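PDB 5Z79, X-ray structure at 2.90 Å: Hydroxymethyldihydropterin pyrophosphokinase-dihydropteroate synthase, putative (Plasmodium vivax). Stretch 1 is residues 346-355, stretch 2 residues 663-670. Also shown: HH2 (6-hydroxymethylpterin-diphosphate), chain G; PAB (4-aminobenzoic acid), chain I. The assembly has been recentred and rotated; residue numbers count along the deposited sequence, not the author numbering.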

ATOM      1  N   ASP A 346     -17.759  21.681  22.830  1.00 42.06           N
ATOM      2  CA  ASP A 346     -17.596  22.271  21.535  1.00 41.87           C
ATOM      3  C   ASP A 346     -16.583  21.644  20.616  1.00 40.40           C
ATOM      4  O   ASP A 346     -15.725  22.289  20.105  1.00 39.76           O
ATOM      5  CB  ASP A 346     -17.266  23.780  21.729  1.00 42.43           C
ATOM      6  CG  ASP A 346     -16.758  24.138  23.135  1.00 42.52           C
ATOM      7  OD1 ASP A 346     -15.712  23.684  23.573  1.00 41.39           O
ATOM      8  OD2 ASP A 346     -17.432  24.874  23.812  1.00 43.81           O
ATOM      9  N   SER A 347     -16.770  20.404  20.258  1.00 39.96           N
ATOM     10  CA  SER A 347     -15.762  19.751  19.415  1.00 38.68           C
ATOM     11  C   SER A 347     -16.492  19.401  18.162  1.00 39.00           C
ATOM     12  O   SER A 347     -17.690  19.125  18.232  1.00 39.99           O
ATOM     13  CB  SER A 347     -15.121  18.531  20.090  1.00 37.88           C
ATOM     14  OG  SER A 347     -13.907  18.888  20.755  1.00 37.11           O
ATOM     15  N   PHE A 348     -15.801  19.455  17.018  1.00 38.30           N
ATOM     16  CA  PHE A 348     -16.528  19.626  15.751  1.00 38.89           C
ATOM     17  C   PHE A 348     -17.418  18.428  15.375  1.00 39.29           C
ATOM     18  O   PHE A 348     -18.404  18.616  14.664  1.00 40.19           O
ATOM     19  CB  PHE A 348     -15.614  20.119  14.598  1.00 38.29           C
ATOM     20  CG  PHE A 348     -14.650  19.093  14.075  1.00 37.23           C
ATOM     21  CD1 PHE A 348     -15.046  18.182  13.113  1.00 37.35           C
ATOM     22  CD2 PHE A 348     -13.342  19.059  14.532  1.00 36.23           C
ATOM     23  CE1 PHE A 348     -14.159  17.240  12.636  1.00 36.52           C
ATOM     24  CE2 PHE A 348     -12.449  18.127  14.059  1.00 35.37           C
ATOM     25  CZ  PHE A 348     -12.854  17.223  13.102  1.00 35.54           C
ATOM     26  N   SER A 349     -17.081  17.232  15.893  1.00 38.75           N
ATOM     27  CA  SER A 349     -17.875  16.000  15.660  1.00 39.24           C
ATOM     28  C   SER A 349     -18.340  15.243  16.913  1.00 39.66           C
ATOM     29  O   SER A 349     -19.263  14.464  16.839  1.00 40.47           O
ATOM     30  CB  SER A 349     -17.061  15.039  14.803  1.00 38.40           C
ATOM     31  OG  SER A 349     -15.992  14.483  15.546  1.00 37.46           O
ATOM     32  N   ASP A 350     -17.678  15.482  18.040  1.00 39.21           N
ATOM     33  CA  ASP A 350     -17.914  14.813  19.342  1.00 39.58           C
ATOM     34  C   ASP A 350     -18.647  15.670  20.381  1.00 40.59           C
ATOM     35  O   ASP A 350     -19.117  15.161  21.402  1.00 41.26           O
ATOM     36  CB  ASP A 350     -16.541  14.529  19.996  1.00 38.42           C
ATOM     37  CG  ASP A 350     -15.947  13.186  19.602  1.00 37.76           C
ATOM     38  OD1 ASP A 350     -16.607  12.494  18.752  1.00 38.22           O
ATOM     39  OD2 ASP A 350     -14.840  12.853  20.167  1.00 36.90           O
ATOM     40  N   GLY A 351     -18.635  16.982  20.164  1.00 40.73           N
ATOM     41  CA  GLY A 351     -19.113  17.967  21.128  1.00 41.65           C
ATOM     42  C   GLY A 351     -20.362  17.572  21.877  1.00 43.06           C
ATOM     43  O   GLY A 351     -21.416  17.375  21.274  1.00 43.94           O
ATOM     44  N   GLY A 352     -20.230  17.435  23.193  1.00 43.34           N
ATOM     45  CA  GLY A 352     -21.374  17.238  24.073  1.00 44.88           C
ATOM     46  C   GLY A 352     -21.683  15.790  24.390  1.00 45.12           C
ATOM     47  O   GLY A 352     -22.617  15.515  25.150  1.00 46.50           O
ATOM     48  N   LEU A 353     -20.894  14.873  23.822  1.00 43.92           N
ATOM     49  CA  LEU A 353     -21.114  13.420  24.009  1.00 44.16           C
ATOM     50  C   LEU A 353     -20.376  12.849  25.235  1.00 43.87           C
ATOM     51  O   LEU A 353     -20.798  11.848  25.827  1.00 44.65           O
ATOM     52  CB  LEU A 353     -20.707  12.629  22.745  1.00 43.25           C
ATOM     53  CG  LEU A 353     -21.516  12.859  21.452  1.00 43.70           C
ATOM     54  CD1 LEU A 353     -21.054  11.908  20.345  1.00 42.93           C
ATOM     55  CD2 LEU A 353     -23.013  12.716  21.678  1.00 45.44           C
ATOM     56  N   PHE A 354     -19.270  13.478  25.610  1.00 42.85           N
ATOM     57  CA  PHE A 354     -18.424  12.889  26.619  1.00 42.42           C
ATOM     58  C   PHE A 354     -18.111  13.854  27.735  1.00 42.67           C
ATOM     59  O   PHE A 354     -17.144  13.681  28.453  1.00 42.04           O
ATOM     60  CB  PHE A 354     -17.164  12.335  25.950  1.00 40.84           C
ATOM     61  CG  PHE A 354     -17.457  11.297  24.923  1.00 40.76           C
ATOM     62  CD1 PHE A 354     -18.319  10.228  25.211  1.00 41.87           C
ATOM     63  CD2 PHE A 354     -16.911  11.381  23.663  1.00 39.76           C
ATOM     64  CE1 PHE A 354     -18.618   9.257  24.249  1.00 41.96           C
ATOM     65  CE2 PHE A 354     -17.196  10.407  22.693  1.00 39.83           C
ATOM     66  CZ  PHE A 354     -18.049   9.345  22.986  1.00 40.93           C
ATOM     67  N   VAL A 355     -18.969  14.850  27.918  1.00 43.75           N
ATOM     68  CA  VAL A 355     -18.820  15.754  29.055  1.00 44.34           C
ATOM     69  C   VAL A 355     -19.060  15.018  30.383  1.00 45.31           C
ATOM     70  O   VAL A 355     -18.179  15.038  31.222  1.00 44.89           O
ATOM     71  CB  VAL A 355     -19.677  17.025  28.913  1.00 45.41           C
ATOM     72  CG1 VAL A 355     -19.201  17.827  27.719  1.00 44.39           C
ATOM     73  CG2 VAL A 355     -21.164  16.711  28.766  1.00 46.37           C
ATOM     74  N   SER A 663     -20.507   5.785  14.695  1.00 43.02           N
ATOM     75  CA  SER A 663     -20.779   5.856  16.115  1.00 43.33           C
ATOM     76  C   SER A 663     -20.066   7.072  16.650  1.00 42.22           C
ATOM     77  O   SER A 663     -19.091   7.543  16.054  1.00 41.08           O
ATOM     78  CB  SER A 663     -20.278   4.604  16.824  1.00 43.40           C
ATOM     79  OG  SER A 663     -18.856   4.598  16.879  1.00 41.99           O
ATOM     80  N   HIS A 664     -20.550   7.590  17.780  1.00 42.69           N
ATOM     81  CA  HIS A 664     -19.866   8.701  18.471  1.00 41.80           C
ATOM     82  C   HIS A 664     -19.645   9.910  17.511  1.00 41.20           C
ATOM     83  O   HIS A 664     -18.540  10.461  17.372  1.00 40.02           O
ATOM     84  CB  HIS A 664     -18.571   8.165  19.129  1.00 40.75           C
ATOM     85  CG  HIS A 664     -18.822   6.997  20.045  1.00 41.51           C
ATOM     86  ND1 HIS A 664     -19.742   7.045  21.085  1.00 42.68           N
ATOM     87  CD2 HIS A 664     -18.320   5.737  20.048  1.00 41.44           C
ATOM     88  CE1 HIS A 664     -19.774   5.874  21.704  1.00 43.27           C
ATOM     89  NE2 HIS A 664     -18.922   5.061  21.094  1.00 42.54           N
ATOM     90  N   MET A 665     -20.759  10.272  16.868  1.00 42.18           N
ATOM     91  CA  MET A 665     -20.857  11.271  15.801  1.00 42.04           C
ATOM     92  C   MET A 665     -22.083  12.153  16.173  1.00 43.25           C
ATOM     93  O   MET A 665     -23.227  11.644  16.297  1.00 44.53           O
ATOM     94  CB  MET A 665     -21.032  10.557  14.422  1.00 42.24           C
ATOM     95  CG  MET A 665     -21.158  11.483  13.210  1.00 42.25           C
ATOM     96  SD  MET A 665     -19.595  12.298  12.739  1.00 40.70           S
ATOM     97  CE  MET A 665     -20.182  13.951  12.369  1.00 41.23           C
ATOM     98  N   ARG A 666     -21.837  13.446  16.408  1.00 42.97           N
ATOM     99  CA  ARG A 666     -22.907  14.424  16.715  1.00 44.16           C
ATOM    100  C   ARG A 666     -24.095  14.254  15.757  1.00 45.32           C
ATOM    101  O   ARG A 666     -23.892  14.137  14.544  1.00 44.99           O
ATOM    102  CB  ARG A 666     -22.368  15.874  16.599  1.00 43.68           C
ATOM    103  CG  ARG A 666     -21.523  16.338  17.799  1.00 43.04           C
ATOM    104  CD  ARG A 666     -20.790  17.684  17.569  1.00 42.49           C
ATOM    105  NE  ARG A 666     -21.667  18.888  17.658  1.00 43.69           N
ATOM    106  CZ  ARG A 666     -21.296  20.145  17.355  1.00 43.63           C
ATOM    107  NH1 ARG A 666     -20.058  20.426  16.938  1.00 42.44           N
ATOM    108  NH2 ARG A 666     -22.182  21.134  17.467  1.00 44.92           N
ATOM    109  N   GLN A 667     -25.319  14.232  16.280  1.00 46.77           N
ATOM    110  CA  GLN A 667     -26.524  14.184  15.412  1.00 48.05           C
ATOM    111  C   GLN A 667     -26.770  15.506  14.637  1.00 48.31           C
ATOM    112  O   GLN A 667     -27.708  15.602  13.836  1.00 49.36           O
ATOM    113  CB  GLN A 667     -27.781  13.841  16.239  1.00 49.69           C
ATOM    114  CG  GLN A 667     -28.066  12.347  16.413  1.00 50.14           C
ATOM    115  CD  GLN A 667     -29.020  12.089  17.582  1.00 51.62           C
ATOM    116  OE1 GLN A 667     -30.223  11.841  17.394  1.00 53.18           O
ATOM    117  NE2 GLN A 667     -28.495  12.185  18.798  1.00 51.25           N
ATOM    118  N   ASP A 668     -25.918  16.500  14.891  1.00 47.45           N
ATOM    119  CA  ASP A 668     -26.084  17.883  14.427  1.00 47.83           C
ATOM    120  C   ASP A 668     -25.624  18.089  12.965  1.00 47.26           C
ATOM    121  O   ASP A 668     -26.323  18.743  12.181  1.00 48.17           O
ATOM    122  CB  ASP A 668     -25.257  18.811  15.354  1.00 47.20           C
ATOM    123  CG  ASP A 668     -25.907  20.179  15.559  1.00 48.35           C
ATOM    124  OD1 ASP A 668     -26.730  20.605  14.699  1.00 49.33           O
ATOM    125  OD2 ASP A 668     -25.580  20.828  16.588  1.00 48.36           O
ATOM    126  N   LYS A 669     -24.448  17.517  12.635  1.00 45.86           N
ATOM    127  CA  LYS A 669     -23.745  17.664  11.330  1.00 45.18           C
ATOM    128  C   LYS A 669     -24.269  16.696  10.216  1.00 45.64           C
ATOM    129  O   LYS A 669     -25.196  15.885  10.435  1.00 46.51           O
ATOM    130  CB  LYS A 669     -22.231  17.430  11.525  1.00 43.59           C
ATOM    131  CG  LYS A 669     -21.583  18.163  12.691  1.00 43.05           C
ATOM    132  CD  LYS A 669     -21.348  19.638  12.366  1.00 43.22           C
ATOM    133  CE  LYS A 669     -20.227  20.208  13.242  1.00 42.32           C
ATOM    134  NZ  LYS A 669     -19.836  21.617  12.970  1.00 42.48           N
ATOM    135  N   ASP A 670     -23.662  16.792   9.029  1.00 45.18           N
ATOM    136  CA  ASP A 670     -24.122  16.029   7.858  1.00 45.75           C
ATOM    137  C   ASP A 670     -23.812  14.503   7.977  1.00 45.33           C
ATOM    138  O   ASP A 670     -22.645  14.084   7.981  1.00 44.17           O
ATOM    139  CB  ASP A 670     -23.556  16.623   6.539  1.00 45.55           C
ATOM    140  CG  ASP A 670     -24.425  16.266   5.318  1.00 46.69           C
ATOM    141  OD1 ASP A 670     -24.986  15.140   5.283  1.00 47.17           O
ATOM    142  OD2 ASP A 670     -24.581  17.107   4.400  1.00 47.22           O
TER
HETATM  143  N1  HH2 G1101      -5.962  17.409  15.794  1.00 25.00           N
HETATM  144  C2  HH2 G1101      -6.934  17.733  16.681  1.00 30.50           C
HETATM  145  C3  HH2 G1101      -6.698  17.673  18.051  1.00 25.16           C
HETATM  146  N4  HH2 G1101      -5.512  17.286  18.543  1.00 25.33           N
HETATM  147  N5  HH2 G1101      -3.314  16.557  18.170  1.00 22.05           N
HETATM  148  C6  HH2 G1101      -2.324  16.229  17.305  1.00 26.68           C
HETATM  149  N6  HH2 G1101      -1.119  15.847  17.804  1.00 29.26           N
HETATM  150  N7  HH2 G1101      -2.480  16.270  15.966  1.00 27.09           N
HETATM  151  C8  HH2 G1101      -3.628  16.632  15.373  1.00 28.00           C
HETATM  152  O8  HH2 G1101      -3.724  16.641  14.118  1.00 27.72           O
HETATM  153  C9  HH2 G1101      -4.758  17.016  16.253  1.00 24.77           C
HETATM  154  C10 HH2 G1101      -4.515  16.951  17.709  1.00 24.07           C
HETATM  155  C11 HH2 G1101      -8.316  18.128  16.201  1.00 42.25           C
HETATM  156  O4  HH2 G1101      -9.203  16.969  16.255  1.00 53.94           O
HETATM  157  P1  HH2 G1101     -10.435  16.750  17.303  1.00 33.59           P
HETATM  158  O1P HH2 G1101     -11.457  15.796  16.770  1.00 30.42           O
HETATM  159  O2P HH2 G1101      -9.941  16.552  18.732  1.00 56.15           O
HETATM  160  O3P HH2 G1101     -11.132  18.201  17.189  1.00 51.09           O
HETATM  161  P2  HH2 G1101     -11.127  19.324  18.358  1.00 48.57           P
HETATM  162  O4P HH2 G1101     -11.297  18.596  19.692  1.00 32.64           O
HETATM  163  O5P HH2 G1101     -12.265  20.198  17.869  1.00 27.86           O
HETATM  164  O6P HH2 G1101      -9.767  19.978  18.267  1.00 46.81           O
HETATM  165  C1' PAB I1103     -10.000  20.622   9.721  1.00 42.92           C
HETATM  166  O1' PAB I1103     -10.976  19.892   9.442  1.00 37.39           O
HETATM  167  O2' PAB I1103      -9.403  21.285   8.842  1.00 35.94           O
HETATM  168  C1  PAB I1103      -9.565  20.728  11.150  1.00 45.98           C
HETATM  169  C2  PAB I1103     -10.388  20.224  12.150  1.00 53.91           C
HETATM  170  C3  PAB I1103     -10.000  20.323  13.474  1.00 52.39           C
HETATM  171  C4  PAB I1103      -8.795  20.927  13.798  1.00 48.82           C
HETATM  172  C5  PAB I1103      -7.967  21.439  12.811  1.00 44.81           C
HETATM  173  C6  PAB I1103      -8.357  21.337  11.484  1.00 49.14           C
HETATM  174  N4  PAB I1103      -8.445  21.020  15.094  1.00 66.57           N

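The most unusual feature of this contact is that one side chain, Arg666, runs along the carbonyls of the opposing loop without meeting a carboxylate there. Arg666 NH1 lies 3.0 Å from Ser347 O and 3.3 Å from Phe348 O. Both count as hydrogen bonds, but N-H...O angles of 129° make them weak, and the second is less certain because Phe348 O sits too close to a neighbour in the model. The guanidinium finds its charge partner within its own stretch, in a salt bridge from Arg666 NH2 to Asp668 OD2 at 3.5 Å.

The firmest link is between backbones. Arg666 N donates to Ser349 O at 2.8 Å and 163°, close to linear, and the CA atoms of Arg666 and Ser349 are 5.4 Å apart. Neither stretch forms a regular strand.

Ser347 O also accepts from Gly351 N at 3.0 Å, so the same carbonyl serves its own loop and Arg666. A type II turn follows from Asp350 to Leu353; Gly352, at phi 95°, adopts a conformation suited to glycine. At Gly351 an ideal CB would fall 2.8 Å from Ser347 O, a clash, while Gly351 N packs 3.4 Å from Arg666 CD.

At the end of the turn and just past it, Leu353 and Phe354 bring carbon side chains against His664. Leu353 CD1 approaches His664 C at 3.7 Å, and Phe354 CZ reaches His664 ND1 at 3.4 Å, with that nitrogen near the plane of the phenyl ring. The Phe354 and His664 ring centroids are 5.4 Å apart, with the planes at 53°, an oblique pairing. Separately, Asp350 OD1 and His664 O are 3.1 Å apart, yet both are acceptors, so proximity here is no hydrogen bond.

Ser347 OG also donates to HH2 O4P at 2.8 Å, and Phe348 CE2 lies 3.3 Å from PAB C3.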